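Local coordinates for pentatricopeptide repeat-containing protein 10, chloroplastic (Zea mays, PDB 4M59) that binds two similar intergenic RNA sequences in chloroplast transcripts, near atpH and psaJ, stabilising the mRNA by blocking exonucleases that degrade it, at residues T424-L429 / K454-S459. The protein carries 4 engineered substitutions. Sequence-based numbering, arbitrary orientation.
Sequences TYNALL and KPNEQS
Asn426 ND2 is the atom on which three side chains of 454-459 converge: it lies 3.6 Å from Asn456 OD1, and Gln458 CG and Ser459 OG are just as close. The amide nitrogen thus meets two oxygens and a methylene, each at contact distance, and neither oxygen is close enough to count as a hydrogen-bond partner. On the other branch, the modelled approach of Asn426 OD1 to Ser459 OG is too short to trust, and the relation of the two is doubtful. Gln458 CG stands between the backbone N and the carbonyl carbon (chi1 47°), which brings it to Asn426 ND2, and a bend at chi2 (-77°) turns the amide end toward Asn456 OD1. The side chains of Gln458 and Asn426 cross at about a right angle, and their amide planes differ by 34°. Gln458 NE2 lies 3.1 Å from Asn456 OD1, but the angle is poor for a bond.

The site illustrates how neighbouring repeats of a pentatricopeptide solenoid meet. Asn426 is the sixth residue of a predicted repeat and Asn456 the first of the next, positions that in this family commonly contribute to base recognition. At this site the nearest nucleic acid atom is about 7 Å away, so no direct RNA contact is seen, while Arg522 of the second subunit packs on Asn456 and Tyr524 of that subunit on Gln458.

Three residues further along the helix, a Leu429 methyl takes over, CD1 lying 4.2 Å from the backbone O of Ser459. Both Asn426 and Leu429 also touch Leu462, extending the packing between helices 422-435 and 458-468.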
# COMPACT_ATOMS: atom_id res chain seq x y z
N THR A 424 7.40 6.90 22.22
CA THR A 424 7.31 6.07 23.39
C THR A 424 5.97 6.19 24.08
O THR A 424 5.47 5.22 24.63
CB THR A 424 8.39 6.46 24.38
OG1 THR A 424 9.65 6.51 23.71
CG2 THR A 424 8.45 5.47 25.49
N TYR A 425 5.36 7.37 23.99
CA TYR A 425 4.09 7.56 24.63
C TYR A 425 2.99 7.26 23.69
O TYR A 425 1.89 6.99 24.08
CB TYR A 425 3.94 8.99 25.11
CG TYR A 425 4.84 9.32 26.24
CD1 TYR A 425 4.55 8.93 27.50
CD2 TYR A 425 5.95 10.02 26.04
CE1 TYR A 425 5.37 9.22 28.51
CE2 TYR A 425 6.77 10.31 27.03
CZ TYR A 425 6.48 9.91 28.27
OH TYR A 425 7.33 10.23 29.27
N ASN A 426 3.35 7.25 22.43
CA ASN A 426 2.38 6.97 21.43
C ASN A 426 2.12 5.49 21.29
O ASN A 426 1.00 5.06 21.07
CB ASN A 426 2.88 7.53 20.12
CG ASN A 426 2.26 8.83 19.77
OD1 ASN A 426 1.24 9.21 20.31
ND2 ASN A 426 2.86 9.51 18.83
N ALA A 427 3.18 4.72 21.40
CA ALA A 427 3.08 3.28 21.37
C ALA A 427 2.10 2.88 22.45
O ALA A 427 1.13 2.18 22.20
CB ALA A 427 4.42 2.67 21.63
N LEU A 428 2.36 3.36 23.65
CA LEU A 428 1.53 3.05 24.78
C LEU A 428 0.08 3.42 24.57
O LEU A 428 -0.81 2.67 24.92
CB LEU A 428 2.07 3.77 26.01
CG LEU A 428 3.48 3.39 26.44
CD1 LEU A 428 3.87 4.20 27.63
CD2 LEU A 428 3.51 1.95 26.79
N LEU A 429 -0.18 4.56 23.99
CA LEU A 429 -1.56 4.91 23.80
C LEU A 429 -2.23 4.06 22.75
O LEU A 429 -3.42 3.95 22.70
CB LEU A 429 -1.69 6.37 23.42
CG LEU A 429 -1.35 7.45 24.43
CD1 LEU A 429 -1.30 8.77 23.78
CD2 LEU A 429 -2.41 7.47 25.41
N LYS A 454 4.73 17.70 23.42
CA LYS A 454 3.46 18.10 22.85
C LYS A 454 2.93 16.97 22.00
O LYS A 454 3.62 16.48 21.11
CB LYS A 454 3.63 19.35 21.99
N PRO A 455 1.70 16.57 22.26
CA PRO A 455 1.00 15.50 21.57
C PRO A 455 0.92 15.69 20.07
O PRO A 455 0.60 16.78 19.62
CB PRO A 455 -0.39 15.59 22.16
CG PRO A 455 -0.16 16.06 23.51
CD PRO A 455 0.92 17.06 23.40
N ASN A 456 1.21 14.64 19.32
CA ASN A 456 1.09 14.71 17.88
C ASN A 456 -0.37 14.57 17.48
O ASN A 456 -1.27 14.69 18.31
CB ASN A 456 1.91 13.59 17.22
CG ASN A 456 3.34 13.53 17.72
OD1 ASN A 456 4.06 12.58 17.45
ND2 ASN A 456 3.75 14.56 18.46
N GLU A 457 -0.59 14.32 16.20
CA GLU A 457 -1.91 14.10 15.68
C GLU A 457 -2.35 12.69 15.97
O GLU A 457 -3.46 12.47 16.43
CB GLU A 457 -1.89 14.31 14.18
CG GLU A 457 -2.80 13.40 13.41
CD GLU A 457 -2.66 13.58 11.93
OE1 GLU A 457 -2.02 12.72 11.29
OE2 GLU A 457 -3.17 14.58 11.41
N GLN A 458 -1.48 11.74 15.70
CA GLN A 458 -1.77 10.34 15.94
C GLN A 458 -2.03 10.18 17.42
O GLN A 458 -2.87 9.38 17.82
CB GLN A 458 -0.59 9.48 15.50
CG GLN A 458 0.77 9.96 15.97
CD GLN A 458 1.30 11.15 15.17
OE1 GLN A 458 0.53 11.96 14.65
NE2 GLN A 458 2.61 11.28 15.10
N SER A 459 -1.33 10.96 18.22
CA SER A 459 -1.55 10.99 19.64
C SER A 459 -2.97 11.39 19.93
O SER A 459 -3.54 10.97 20.92
CB SER A 459 -0.61 11.97 20.30
OG SER A 459 0.52 11.32 20.81